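Local atomic coordinates of cystathionine beta-lyase family protein, YNBB B.subtilis ortholog (Clostridium acetobutylicum, PDB entry 3HVY), a protein that is probably a pyridoxal-phosphate-dependent lyase acting on sulfur-containing amino acids, related to cystathionine beta-lyase and methionine gamma-lyase. Residues 389-394 with 411-416; 132-137 with 150-155. One frame throughout, in Å; residues are numbered along the deposited sequence.

Contact 1. Residues 389-394 with 411-416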
loop_
_atom_site.group_PDB
_atom_site.type_symbol
_atom_site.label_atom_id
_atom_site.label_comp_id
_atom_site.label_asym_id
_atom_site.label_seq_id
_atom_site.Cartn_x
_atom_site.Cartn_y
_atom_site.Cartn_z
ATOM N N ILE D 389 -9.411 -20.067 -2.673
ATOM C CA ILE D 389 -10.343 -20.132 -1.579
ATOM C C ILE D 389 -11.630 -19.362 -1.999
ATOM O O ILE D 389 -12.681 -19.453 -1.345
ATOM C CB ILE D 389 -9.701 -19.573 -0.288
ATOM C CG1 ILE D 389 -10.555 -19.814 0.957
ATOM C CG2 ILE D 389 -9.358 -18.073 -0.474
ATOM C CD1 ILE D 389 -10.927 -21.275 1.209
ATOM N N GLU D 390 -11.541 -18.580 -3.057
ATOM C CA GLU D 390 -12.717 -17.930 -3.631
ATOM C C GLU D 390 -13.336 -18.882 -4.621
ATOM O O GLU D 390 -12.621 -19.673 -5.253
ATOM C CB GLU D 390 -12.376 -16.634 -4.351
ATOM C CG GLU D 390 -11.644 -15.636 -3.549
ATOM C CD GLU D 390 -11.514 -14.265 -4.212
ATOM O OE1 GLU D 390 -12.528 -13.735 -4.796
ATOM O OE2 GLU D 390 -10.386 -13.685 -4.089
ATOM N N LEU D 391 -14.643 -18.756 -4.822
ATOM C CA LEU D 391 -15.389 -19.635 -5.700
ATOM C C LEU D 391 -14.746 -19.651 -7.077
ATOM O O LEU D 391 -14.606 -18.616 -7.760
ATOM C CB LEU D 391 -16.870 -19.239 -5.816
ATOM C CG LEU D 391 -17.742 -20.219 -6.608
ATOM C CD1 LEU D 391 -17.818 -21.597 -5.926
ATOM C CD2 LEU D 391 -19.126 -19.662 -6.891
ATOM N N SER D 392 -14.368 -20.842 -7.477
ATOM C CA SER D 392 -13.694 -21.045 -8.786
ATOM C C SER D 392 -13.844 -22.499 -9.239
ATOM O O SER D 392 -14.304 -23.342 -8.495
ATOM C CB SER D 392 -12.226 -20.696 -8.610
ATOM O OG SER D 392 -11.667 -21.337 -7.437
ATOM N N ALA D 393 -13.480 -22.800 -10.481
ATOM C CA ALA D 393 -13.622 -24.144 -10.998
ATOM C C ALA D 393 -12.688 -24.266 -12.191
ATOM O O ALA D 393 -12.328 -23.271 -12.825
ATOM C CB ALA D 393 -15.028 -24.393 -11.437
ATOM N N ASP D 394 -12.289 -25.490 -12.484
ATOM C CA ASP D 394 -11.409 -25.763 -13.621
ATOM C C ASP D 394 -11.491 -27.209 -14.026
ATOM O O ASP D 394 -11.978 -28.051 -13.258
ATOM C CB ASP D 394 -9.957 -25.392 -13.318
ATOM C CG ASP D 394 -9.483 -25.890 -11.958
ATOM O OD1 ASP D 394 -9.698 -25.205 -10.929
ATOM O OD2 ASP D 394 -8.848 -26.949 -11.925
ATOM N N PHE D 411 -20.631 -19.520 2.200
ATOM C CA PHE D 411 -21.414 -20.635 1.708
ATOM C C PHE D 411 -22.546 -20.147 0.798
ATOM O O PHE D 411 -22.897 -20.805 -0.209
ATOM C CB PHE D 411 -22.009 -21.445 2.876
ATOM C CG PHE D 411 -22.995 -22.455 2.451
ATOM C CD1 PHE D 411 -22.606 -23.512 1.641
ATOM C CD2 PHE D 411 -24.322 -22.342 2.814
ATOM C CE1 PHE D 411 -23.500 -24.419 1.229
ATOM C CE2 PHE D 411 -25.225 -23.245 2.396
ATOM C CZ PHE D 411 -24.823 -24.306 1.600
ATOM N N ASP D 412 -23.156 -19.036 1.156
ATOM C CA ASP D 412 -24.233 -18.516 0.306
ATOM C C ASP D 412 -23.723 -18.312 -1.122
ATOM O O ASP D 412 -24.405 -18.628 -2.113
ATOM C CB ASP D 412 -24.772 -17.214 0.887
ATOM C CG ASP D 412 -25.731 -17.443 2.062
ATOM O OD1 ASP D 412 -26.626 -18.324 1.954
ATOM O OD2 ASP D 412 -25.614 -16.751 3.103
ATOM N N HIS D 413 -22.527 -17.767 -1.257
ATOM C CA HIS D 413 -21.985 -17.589 -2.591
ATOM C C HIS D 413 -21.787 -18.914 -3.316
ATOM O O HIS D 413 -22.279 -19.094 -4.421
ATOM C CB HIS D 413 -20.681 -16.772 -2.579
ATOM C CG HIS D 413 -20.179 -16.462 -3.951
ATOM N ND1 HIS D 413 -18.836 -16.385 -4.253
ATOM C CD2 HIS D 413 -20.845 -16.274 -5.120
ATOM C CE1 HIS D 413 -18.700 -16.124 -5.547
ATOM N NE2 HIS D 413 -19.905 -16.036 -6.091
ATOM N N ALA D 414 -21.137 -19.859 -2.667
ATOM C CA ALA D 414 -20.918 -21.195 -3.241
ATOM C C ALA D 414 -22.207 -21.858 -3.694
ATOM O O ALA D 414 -22.339 -22.387 -4.819
ATOM C CB ALA D 414 -20.190 -22.071 -2.202
ATOM N N LYS D 415 -23.180 -21.811 -2.797
ATOM C CA LYS D 415 -24.535 -22.399 -3.026
ATOM C C LYS D 415 -25.194 -21.732 -4.217
ATOM O O LYS D 415 -25.633 -22.403 -5.148
ATOM C CB LYS D 415 -25.324 -22.252 -1.694
ATOM C CG LYS D 415 -26.823 -22.293 -1.683
ATOM C CD LYS D 415 -27.289 -22.055 -0.224
ATOM C CE LYS D 415 -27.691 -20.671 -0.008
ATOM N NZ LYS D 415 -28.143 -20.529 1.381
ATOM N N LEU D 416 -25.183 -20.411 -4.254
ATOM C CA LEU D 416 -25.809 -19.673 -5.363
ATOM C C LEU D 416 -25.121 -19.994 -6.690
ATOM O O LEU D 416 -25.767 -20.196 -7.720
ATOM C CB LEU D 416 -25.775 -18.155 -5.074
ATOM C CG LEU D 416 -26.722 -17.693 -3.914
ATOM C CD1 LEU D 416 -26.520 -16.235 -3.441
ATOM C CD2 LEU D 416 -28.168 -17.913 -4.312
HETATM O O HOH W 1 -16.274 -16.681 -3.388
#

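Contact 2. Residues 132-137 with 150-155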
loop_
_atom_site.group_PDB
_atom_site.type_symbol
_atom_site.label_atom_id
_atom_site.label_comp_id
_atom_site.label_asym_id
_atom_site.label_seq_id
_atom_site.Cartn_x
_atom_site.Cartn_y
_atom_site.Cartn_z
ATOM N N ASP D 132 8.372 -29.593 -13.666
ATOM C CA ASP D 132 9.642 -28.893 -13.978
ATOM C C ASP D 132 10.564 -28.763 -12.767
ATOM O O ASP D 132 11.790 -28.770 -12.945
ATOM C CB ASP D 132 9.379 -27.524 -14.604
ATOM C CG ASP D 132 8.993 -27.609 -16.111
ATOM O OD1 ASP D 132 9.316 -28.604 -16.795
ATOM O OD2 ASP D 132 8.406 -26.645 -16.618
ATOM N N ILE D 133 9.983 -28.639 -11.557
ATOM C CA ILE D 133 10.784 -28.664 -10.289
ATOM C C ILE D 133 11.608 -29.965 -10.212
ATOM O O ILE D 133 12.809 -29.943 -10.034
ATOM C CB ILE D 133 9.914 -28.459 -9.038
ATOM C CG1 ILE D 133 9.518 -26.986 -8.947
ATOM C CG2 ILE D 133 10.664 -28.884 -7.707
ATOM C CD1 ILE D 133 8.347 -26.673 -8.052
ATOM N N ILE D 134 10.948 -31.089 -10.450
ATOM C CA ILE D 134 11.570 -32.416 -10.451
ATOM C C ILE D 134 12.542 -32.587 -11.648
ATOM O O ILE D 134 13.655 -33.099 -11.496
ATOM C CB ILE D 134 10.475 -33.513 -10.456
ATOM C CG1 ILE D 134 9.718 -33.440 -9.128
ATOM C CG2 ILE D 134 11.106 -34.877 -10.733
ATOM C CD1 ILE D 134 8.286 -33.911 -9.133
ATOM N N GLY D 135 12.110 -32.142 -12.820
ATOM C CA GLY D 135 12.909 -32.239 -14.053
ATOM C C GLY D 135 12.473 -33.443 -14.855
ATOM O O GLY D 135 13.254 -34.339 -15.139
HETATM N N MSE D 136 11.216 -33.465 -15.236
HETATM C CA MSE D 136 10.680 -34.634 -15.881
HETATM C C MSE D 136 10.897 -34.692 -17.360
HETATM O O MSE D 136 10.837 -35.756 -17.930
HETATM C CB MSE D 136 9.225 -34.832 -15.478
HETATM C CG MSE D 136 9.198 -35.574 -14.170
HETATM SE SE MSE D 136 7.456 -35.753 -13.635
HETATM C CE MSE D 136 7.606 -35.999 -11.761
ATOM N N ASP D 137 11.233 -33.572 -17.977
ATOM C CA ASP D 137 11.529 -33.535 -19.409
ATOM C C ASP D 137 12.995 -33.135 -19.613
ATOM O O ASP D 137 13.355 -31.994 -19.382
ATOM C CB ASP D 137 10.558 -32.551 -20.078
ATOM C CG ASP D 137 10.813 -32.373 -21.553
ATOM O OD1 ASP D 137 11.817 -32.908 -22.080
ATOM O OD2 ASP D 137 10.003 -31.664 -22.181
ATOM N N VAL D 150 19.836 -34.398 -8.542
ATOM C CA VAL D 150 18.911 -35.029 -7.602
ATOM C C VAL D 150 18.113 -36.090 -8.365
ATOM O O VAL D 150 17.491 -35.802 -9.377
ATOM C CB VAL D 150 18.035 -34.020 -6.911
ATOM C CG1 VAL D 150 17.053 -34.710 -5.929
ATOM C CG2 VAL D 150 18.925 -33.005 -6.206
ATOM N N LYS D 151 18.178 -37.321 -7.879
ATOM C CA LYS D 151 17.456 -38.442 -8.472
ATOM C C LYS D 151 16.014 -38.437 -7.977
ATOM O O LYS D 151 15.709 -37.867 -6.913
ATOM C CB LYS D 151 18.167 -39.752 -8.111
ATOM C CG LYS D 151 19.586 -39.836 -8.653
ATOM C CD LYS D 151 20.351 -41.051 -8.097
ATOM C CE LYS D 151 21.641 -41.362 -8.879
ATOM N NZ LYS D 151 22.768 -40.410 -8.702
ATOM N N TYR D 152 15.128 -39.045 -8.765
ATOM C CA TYR D 152 13.700 -39.051 -8.490
ATOM C C TYR D 152 13.091 -40.434 -8.612
ATOM O O TYR D 152 13.388 -41.144 -9.542
ATOM C CB TYR D 152 12.976 -38.138 -9.454
ATOM C CG TYR D 152 11.490 -38.037 -9.201
ATOM C CD1 TYR D 152 11.024 -37.470 -8.053
ATOM C CD2 TYR D 152 10.545 -38.447 -10.148
ATOM C CE1 TYR D 152 9.692 -37.373 -7.806
ATOM C CE2 TYR D 152 9.178 -38.316 -9.910
ATOM C CZ TYR D 152 8.758 -37.770 -8.726
ATOM O OH TYR D 152 7.397 -37.587 -8.414
ATOM N N LYS D 153 12.298 -40.833 -7.627
ATOM C CA LYS D 153 11.520 -42.057 -7.743
ATOM C C LYS D 153 10.090 -41.692 -7.455
ATOM O O LYS D 153 9.828 -40.814 -6.633
ATOM C CB LYS D 153 11.953 -43.155 -6.766
ATOM C CG LYS D 153 13.279 -43.735 -7.065
ATOM C CD LYS D 153 13.792 -44.745 -6.008
ATOM C CE LYS D 153 14.942 -45.590 -6.610
ATOM N NZ LYS D 153 15.619 -46.543 -5.671
HETATM N N MSE D 154 9.173 -42.427 -8.076
HETATM C CA MSE D 154 7.778 -42.228 -7.842
HETATM C C MSE D 154 7.055 -43.560 -7.662
HETATM O O MSE D 154 7.260 -44.506 -8.427
HETATM C CB MSE D 154 7.231 -41.403 -8.988
HETATM C CG MSE D 154 5.827 -41.004 -8.738
HETATM SE SE MSE D 154 4.766 -41.888 -10.032
HETATM C CE MSE D 154 5.218 -40.340 -11.081
ATOM N N VAL D 155 6.253 -43.662 -6.608
ATOM C CA VAL D 155 5.571 -44.918 -6.274
ATOM C C VAL D 155 4.110 -44.709 -6.671
ATOM O O VAL D 155 3.412 -43.853 -6.122
ATOM C CB VAL D 155 5.699 -45.340 -4.774
ATOM C CG1 VAL D 155 5.042 -46.730 -4.495
ATOM C CG2 VAL D 155 7.196 -45.355 -4.281
HETATM O O HOH W 2 14.844 -35.430 -10.255
#

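Contact 1. Residues 389-394 with 411-416
Leu391 reaches across to His413 and Ala414 and shares itself between them, atom by atom. Its CB comes first, lying 3.6 Å from CE1 of His413. The chain then runs with CG anti to the backbone N (chi1 -174°), which places the fork of the leucine between the imidazole and the backbone of Ala414. Of the two methyls, CD2 settles over one face of the imidazole, 3.9 Å from the centroid of the His413 ring and 19° off its normal, a CH-pi contact displaced toward the CE1 and NE2 rim. CD1 turns instead to the helix backbone, 4.1 Å from CA of Ala414. The small alanine suits this place because its single methyl lets the branched leucine come close to the helix. Leu391 lies just before strand 392-396 of the antiparallel five-stranded sheet, so the contact ties the entrance of that strand to the first turn of helix 411-422 near the C-terminus. A histidine can serve both apolar and polar neighbours here: while its face takes the methyl, a water in the ring plane lies 2.7 Å from ND1 of His413. That water also accepts a hydrogen bond from the backbone N of Leu391, at 3.0 Å, bridging the segments where no direct hydrogen bond joins them. NE2 of His413 bonds to the carbonyl O of Ala355, and Phe295 of a second subunit meets the imidazole edge-to-face.

Contact 2. Residues 132-137 with 150-155
A tyrosine ring set against the C-terminal end of a very short helix is the striking feature here: Tyr152 receives Ile134, the last helical residue, over one face, and the selenomethionine Met136 from an oblique direction. CG2 of Ile134 makes the CH-pi contact, 3.6 Å from the centroid of the Tyr152 ring and 16° off the normal. It is this branch, anti to the backbone N of Ile134, that projects at the ring, while CD1 at the end of the other branch reaches the phenol end, 3.8 Å from OH of Tyr152. The two branches of isoleucine thus share the tyrosine, CG2 over the face of the ring and CD1 beside its phenol end. Met136 stretches its long, flexible chain until CE stands 3.4 Å from CE2 of Tyr152. The phenol OH, flanked by both methyl groups, still hydrogen-bonds to OG of Ser121. Between the backbones a water donates to O of Ile134 at 2.9 Å and to O of Val150 at 2.8 Å, joining two carbonyls that could not bond to each other. Gly135 has positive phi (98°), where any side chain would crowd the carbonyl O of Ile134; glycine suits the turn that redirects the chain to Met136. The helix end is a Schellman motif with Gly135 as C-prime, and the packing of Ile134 on Tyr152 joins helix to strand within the beta-alpha-beta unit 118-121, 131-134 and 151-154.

In the fold
Contact 2 comes first along the chain and is complete before contact 1 begins. Their centres lie 34 Å apart, on opposite sides of the chain's centre, and their nearest atoms are about 18 Å apart, so neither touches the other. They share no sheet: residues 150-155 hold strand 151-154, an outermost strand of the mixed seven-stranded sheet, whereas 389-394 enter an inner strand of the antiparallel five-stranded sheet. This matches the usual division of such pyridoxal-phosphate enzymes into a large cofactor-binding domain, with the modified Lys244, and a smaller C-terminal domain. Both contacts lie near neighbouring subunits, contact 1 by the second and contact 2 by the third.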